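Local coordinates for protein putative DD-carboxypeptidase TP_0574 (Treponema pallidum, PDB 1O75) that is a zinc-stimulated, penicillin-binding lipoprotein antigen of the syphilis spirochaete and a possible D,D-carboxypeptidase that may reduce peptidoglycan cross-linking, at residues N185-L189 against R201-S205; R330-Y335 against F402-G406. The protein carries 2 engineered substitutions. All blocks are in the same frame, centred on the assembly; numbering follows the deposited sequence.

Interaction 1 (N185-L189 against R201-S205)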
loop_
_atom_site.group_PDB
_atom_site.type_symbol
_atom_site.label_atom_id
_atom_site.label_comp_id
_atom_site.label_asym_id
_atom_site.label_seq_id
_atom_site.Cartn_x
_atom_site.Cartn_y
_atom_site.Cartn_z
ATOM N N ASN B 185 33.161 19.713 5.735
ATOM C CA ASN B 185 33.080 18.458 4.991
ATOM C C ASN B 185 31.667 17.889 4.854
ATOM O O ASN B 185 31.495 16.799 4.315
ATOM C CB ASN B 185 33.954 17.402 5.662
ATOM C CG ASN B 185 35.428 17.750 5.615
ATOM O OD1 ASN B 185 36.162 17.490 6.570
ATOM N ND2 ASN B 185 35.874 18.332 4.499
ATOM N N THR B 186 30.673 18.621 5.340
ATOM C CA THR B 186 29.285 18.162 5.301
ATOM C C THR B 186 28.733 18.006 3.887
ATOM O O THR B 186 28.859 18.911 3.063
ATOM C CB THR B 186 28.390 19.128 6.075
ATOM O OG1 THR B 186 28.796 19.127 7.450
ATOM C CG2 THR B 186 26.901 18.708 5.976
ATOM N N ASN B 187 28.111 16.866 3.615
ATOM C CA ASN B 187 27.553 16.635 2.293
ATOM C C ASN B 187 26.385 17.570 2.030
ATOM O O ASN B 187 25.403 17.570 2.778
ATOM C CB ASN B 187 27.083 15.186 2.155
ATOM C CG ASN B 187 26.573 14.872 0.759
ATOM O OD1 ASN B 187 27.214 15.217 -0.240
ATOM N ND2 ASN B 187 25.431 14.201 0.679
ATOM N N GLY B 188 26.484 18.375 0.971
ATOM C CA GLY B 188 25.388 19.273 0.639
ATOM C C GLY B 188 25.563 20.688 1.135
ATOM O O GLY B 188 24.674 21.520 0.984
ATOM N N LEU B 189 26.728 20.964 1.709
ATOM C CA LEU B 189 27.036 22.288 2.249
ATOM C C LEU B 189 26.938 23.363 1.184
ATOM O O LEU B 189 27.529 23.221 0.118
ATOM C CB LEU B 189 28.456 22.291 2.825
ATOM C CG LEU B 189 28.889 23.530 3.625
ATOM C CD1 LEU B 189 28.268 23.490 5.028
ATOM C CD2 LEU B 189 30.425 23.546 3.728
ATOM N N ARG B 201 25.658 23.504 -3.755
ATOM C CA ARG B 201 26.081 22.642 -2.667
ATOM C C ARG B 201 27.350 21.881 -3.017
ATOM O O ARG B 201 27.606 21.571 -4.176
ATOM C CB ARG B 201 24.954 21.633 -2.335
ATOM C CG ARG B 201 24.612 20.665 -3.513
ATOM C CD ARG B 201 23.244 19.962 -3.289
ATOM N NE ARG B 201 23.296 19.039 -2.152
ATOM C CZ ARG B 201 23.656 17.767 -2.263
ATOM N NH1 ARG B 201 23.978 17.269 -3.457
ATOM N NH2 ARG B 201 23.706 16.993 -1.188
ATOM N N LYS B 202 28.144 21.570 -2.002
ATOM C CA LYS B 202 29.349 20.808 -2.215
ATOM C C LYS B 202 29.036 19.362 -1.840
ATOM O O LYS B 202 28.506 19.103 -0.772
ATOM C CB LYS B 202 30.473 21.352 -1.327
ATOM C CG LYS B 202 31.790 20.622 -1.476
ATOM C CD LYS B 202 32.912 21.441 -0.845
ATOM C CE LYS B 202 34.109 20.560 -0.550
ATOM N NZ LYS B 202 34.456 19.704 -1.734
ATOM N N VAL B 203 29.353 18.423 -2.719
ATOM C CA VAL B 203 29.102 17.020 -2.446
ATOM C C VAL B 203 30.289 16.391 -1.725
ATOM O O VAL B 203 31.442 16.633 -2.091
ATOM C CB VAL B 203 28.873 16.219 -3.759
ATOM C CG1 VAL B 203 28.734 14.738 -3.440
ATOM C CG2 VAL B 203 27.625 16.736 -4.497
ATOM N N SER B 204 30.008 15.582 -0.710
ATOM C CA SER B 204 31.066 14.880 0.021
ATOM C C SER B 204 30.888 13.383 -0.178
ATOM O O SER B 204 29.763 12.876 -0.207
ATOM C CB SER B 204 30.996 15.181 1.521
ATOM O OG SER B 204 31.776 14.237 2.229
ATOM N N SER B 205 31.989 12.663 -0.296
ATOM C CA SER B 205 31.914 11.220 -0.480
ATOM C C SER B 205 31.969 10.484 0.863
ATOM O O SER B 205 32.000 9.260 0.904
ATOM C CB SER B 205 33.069 10.752 -1.366
ATOM O OG SER B 205 34.304 11.207 -0.831
HETATM O O HOH W 1 22.839 16.769 1.506
HETATM O O HOH W 2 22.057 20.314 0.367
#
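A G1 beta bulge, coupled to a type II turn from Thr186 to Leu189, brings the loop 185-189 against the chain at 201-205. Gly188 and Leu189 together face Lys202: Gly188 N donates to Lys202 O at 2.8 Å, and Lys202 N donates back to Leu189 O, also at 2.8 Å. Gly188 is both the third residue of the turn and the first of the bulge. Its phi of 98° and psi of 5° would jam a CB against the carbonyl oxygen of Asn187, and that CB would also clash with Arg201 NH2, so glycine suits the place twice over.

Asn187 is long enough to continue the pairing with its side chain: OD1 accepts from Ser204 N at 2.9 Å and nearly in line, while its ND2 bonds to Tyr322 O and Asp324 OD1. Beyond it the small side chain of Ser204 can sit close, with CB 3.3 Å from Asn185 O; its hydroxyl OG takes a bond from Met206 N.

Arg201 lays its guanidinium beside the turn. NH1 forms a salt bridge with Asp324, NE donates to a water 3.1 Å away that in turn donates to Gly188 O at 2.9 Å, and NH2 donates to a second water at 2.8 Å, which lies 3.0 Å from Asn187 O. Leu189, the last residue of the turn, packs its side chain on Val182 and on Ala161 of strand 143-163. A type II turn running into a G1 bulge, here at the open end of the hairpin formed by strands 190-194 and 197-198, is the classic pairing of these two motifs.

Interaction 2 (R330-Y335 against F402-G406)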
loop_
_atom_site.group_PDB
_atom_site.type_symbol
_atom_site.label_atom_id
_atom_site.label_comp_id
_atom_site.label_asym_id
_atom_site.label_seq_id
_atom_site.Cartn_x
_atom_site.Cartn_y
_atom_site.Cartn_z
ATOM N N ARG B 330 14.315 5.786 -17.109
ATOM C CA ARG B 330 13.960 6.225 -18.455
ATOM C C ARG B 330 12.446 6.396 -18.573
ATOM O O ARG B 330 11.691 5.523 -18.147
ATOM C CB ARG B 330 14.431 5.204 -19.500
ATOM C CG ARG B 330 14.125 5.656 -20.947
ATOM C CD ARG B 330 14.284 4.513 -21.947
ATOM N NE ARG B 330 13.764 4.908 -23.255
ATOM C CZ ARG B 330 13.616 4.066 -24.272
ATOM N NH1 ARG B 330 13.943 2.789 -24.125
ATOM N NH2 ARG B 330 13.162 4.503 -25.435
ATOM N N PHE B 331 12.007 7.527 -19.113
ATOM C CA PHE B 331 10.578 7.744 -19.310
ATOM C C PHE B 331 10.326 7.624 -20.824
ATOM O O PHE B 331 10.916 8.338 -21.621
ATOM C CB PHE B 331 10.144 9.115 -18.788
ATOM C CG PHE B 331 10.351 9.301 -17.299
ATOM C CD1 PHE B 331 10.082 8.261 -16.411
ATOM C CD2 PHE B 331 10.756 10.544 -16.787
ATOM C CE1 PHE B 331 10.208 8.447 -15.020
ATOM C CE2 PHE B 331 10.886 10.753 -15.403
ATOM C CZ PHE B 331 10.610 9.695 -14.516
ATOM N N LEU B 332 9.449 6.698 -21.192
ATOM C CA LEU B 332 9.120 6.422 -22.583
ATOM C C LEU B 332 8.320 7.503 -23.284
ATOM O O LEU B 332 7.633 8.297 -22.642
ATOM C CB LEU B 332 8.360 5.093 -22.672
ATOM C CG LEU B 332 9.220 3.899 -22.247
ATOM C CD1 LEU B 332 8.347 2.686 -22.007
ATOM C CD2 LEU B 332 10.281 3.620 -23.335
ATOM N N PRO B 333 8.407 7.541 -24.627
ATOM C CA PRO B 333 7.698 8.510 -25.463
ATOM C C PRO B 333 6.208 8.243 -25.360
ATOM O O PRO B 333 5.785 7.135 -25.020
ATOM C CB PRO B 333 8.201 8.204 -26.874
ATOM C CG PRO B 333 9.521 7.559 -26.650
ATOM C CD PRO B 333 9.290 6.697 -25.445
ATOM N N LYS B 334 5.420 9.261 -25.672
ATOM C CA LYS B 334 3.969 9.156 -25.642
ATOM C C LYS B 334 3.508 8.554 -26.960
ATOM O O LYS B 334 3.962 8.977 -28.023
ATOM C CB LYS B 334 3.352 10.546 -25.489
ATOM C CG LYS B 334 1.845 10.543 -25.364
ATOM C CD LYS B 334 1.303 11.961 -25.251
ATOM C CE LYS B 334 -0.186 11.961 -24.928
ATOM N NZ LYS B 334 -0.985 11.200 -25.934
ATOM N N TYR B 335 2.620 7.567 -26.898
ATOM C CA TYR B 335 2.099 6.947 -28.121
ATOM C C TYR B 335 1.168 7.964 -28.773
ATOM O O TYR B 335 0.139 8.324 -28.200
ATOM C CB TYR B 335 1.328 5.670 -27.785
ATOM C CG TYR B 335 0.598 5.061 -28.962
ATOM C CD1 TYR B 335 1.291 4.605 -30.085
ATOM C CD2 TYR B 335 -0.793 4.940 -28.950
ATOM C CE1 TYR B 335 0.611 4.042 -31.172
ATOM C CE2 TYR B 335 -1.480 4.380 -30.027
ATOM C CZ TYR B 335 -0.775 3.935 -31.132
ATOM O OH TYR B 335 -1.464 3.399 -32.195
ATOM N N PHE B 402 2.622 -0.370 -23.090
ATOM C CA PHE B 402 3.335 -0.703 -24.318
ATOM C C PHE B 402 4.803 -0.934 -23.989
ATOM O O PHE B 402 5.279 -0.598 -22.901
ATOM C CB PHE B 402 3.233 0.425 -25.342
ATOM C CG PHE B 402 1.832 0.893 -25.594
ATOM C CD1 PHE B 402 1.327 2.004 -24.926
ATOM C CD2 PHE B 402 1.023 0.239 -26.520
ATOM C CE1 PHE B 402 0.037 2.464 -25.178
ATOM C CE2 PHE B 402 -0.272 0.687 -26.781
ATOM C CZ PHE B 402 -0.766 1.803 -26.110
ATOM N N LYS B 403 5.521 -1.503 -24.942
ATOM C CA LYS B 403 6.929 -1.783 -24.764
ATOM C C LYS B 403 7.788 -0.539 -24.995
ATOM O O LYS B 403 8.756 -0.304 -24.274
ATOM C CB LYS B 403 7.352 -2.876 -25.744
ATOM C CG LYS B 403 8.695 -3.511 -25.447
ATOM C CD LYS B 403 9.061 -4.462 -26.580
ATOM C CE LYS B 403 10.218 -5.368 -26.214
ATOM N NZ LYS B 403 10.498 -6.310 -27.334
ATOM N N GLU B 404 7.431 0.252 -26.001
ATOM C CA GLU B 404 8.194 1.448 -26.347
ATOM C C GLU B 404 7.506 2.772 -26.060
ATOM O O GLU B 404 8.014 3.814 -26.450
ATOM C CB GLU B 404 8.573 1.418 -27.835
ATOM C CG GLU B 404 9.528 0.301 -28.237
ATOM C CD GLU B 404 10.831 0.334 -27.448
ATOM O OE1 GLU B 404 11.467 1.418 -27.363
ATOM O OE2 GLU B 404 11.222 -0.733 -26.914
ATOM N N PHE B 405 6.357 2.743 -25.394
ATOM C CA PHE B 405 5.634 3.976 -25.096
ATOM C C PHE B 405 5.070 4.003 -23.685
ATOM O O PHE B 405 4.887 2.958 -23.065
ATOM C CB PHE B 405 4.462 4.169 -26.066
ATOM C CG PHE B 405 4.863 4.200 -27.512
ATOM C CD1 PHE B 405 4.980 3.019 -28.237
ATOM C CD2 PHE B 405 5.114 5.406 -28.144
ATOM C CE1 PHE B 405 5.342 3.042 -29.586
ATOM C CE2 PHE B 405 5.476 5.449 -29.487
ATOM C CZ PHE B 405 5.590 4.257 -30.212
ATOM N N GLY B 406 4.791 5.206 -23.191
ATOM C CA GLY B 406 4.206 5.347 -21.871
ATOM C C GLY B 406 2.859 4.649 -21.891
ATOM O O GLY B 406 2.225 4.551 -22.936
HETATM O O HOH W 3 14.269 0.854 -26.605
HETATM O O HOH W 4 1.655 6.849 -24.452
#
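Here the loop of a beta hairpin, residues 402-406 between strands 396-401 and 408-412, meets the chain as it leaves strand 325-331, the edge of a different four-stranded sheet. One direct hydrogen bond joins the two segments: Gly406 N donates to Pro333 O at 2.8 Å, and Phe405 CA adds a CA-H...O contact to Pro333 O at 3.2 Å. A proline has no amide hydrogen to offer, but its carbonyl is a full acceptor and is used as one. The neighbouring polar groups are joined through water: one molecule accepts from Tyr335 N at 2.7 Å and donates to Gly406 O at 2.8 Å. The amide of Leu332 finds its partner in Tyr221 OH.

The charged side chains are treated similarly. Arg330 NH2 and Glu404 OE1 are 4.0 Å apart, too far for a salt bridge, and a water spans them, accepting from Arg330 NH1 at 3.2 Å and donating to Glu404 OE1 at 3.0 Å. Lys403 instead turns to Asp360, with which its NZ forms a salt bridge.

Apolar groups fill the rest. Leu332 points toward the loop, its CB 3.6 Å from Gly406 N, and also packs on Ser87 of the second subunit in the crystal dimer. Tyr335, Phe402 and Phe405 make an aromatic cluster: Tyr335 directs its edge at the face of Phe405 in a T-shaped pair, centroids 5.5 Å apart and planes at 76°, while Phe402 approaches obliquely, its CZ 4.2 Å from Tyr335 CD2.

The two contacts lie in series along the chain, with centres about 36 Å and nearest atoms about 19 Å apart, and share no strand. Interaction 1 is local and partly buried, pairing residues on both sides of a hairpin, and its strength is in direct backbone bonds and an asparagine amide that imitates one. Interaction 2 is a surface contact between chain parts some 67 residues apart, which joins the hairpin loop of one four-stranded sheet to the chain leaving the edge strand of another; its polar links are mostly carried by water, and aromatic packing supplies much of the remainder. Its segment 330-335 alone holds a residue of a xenon pocket, Phe331, whose CA-to-CB bond points away from the partner loop.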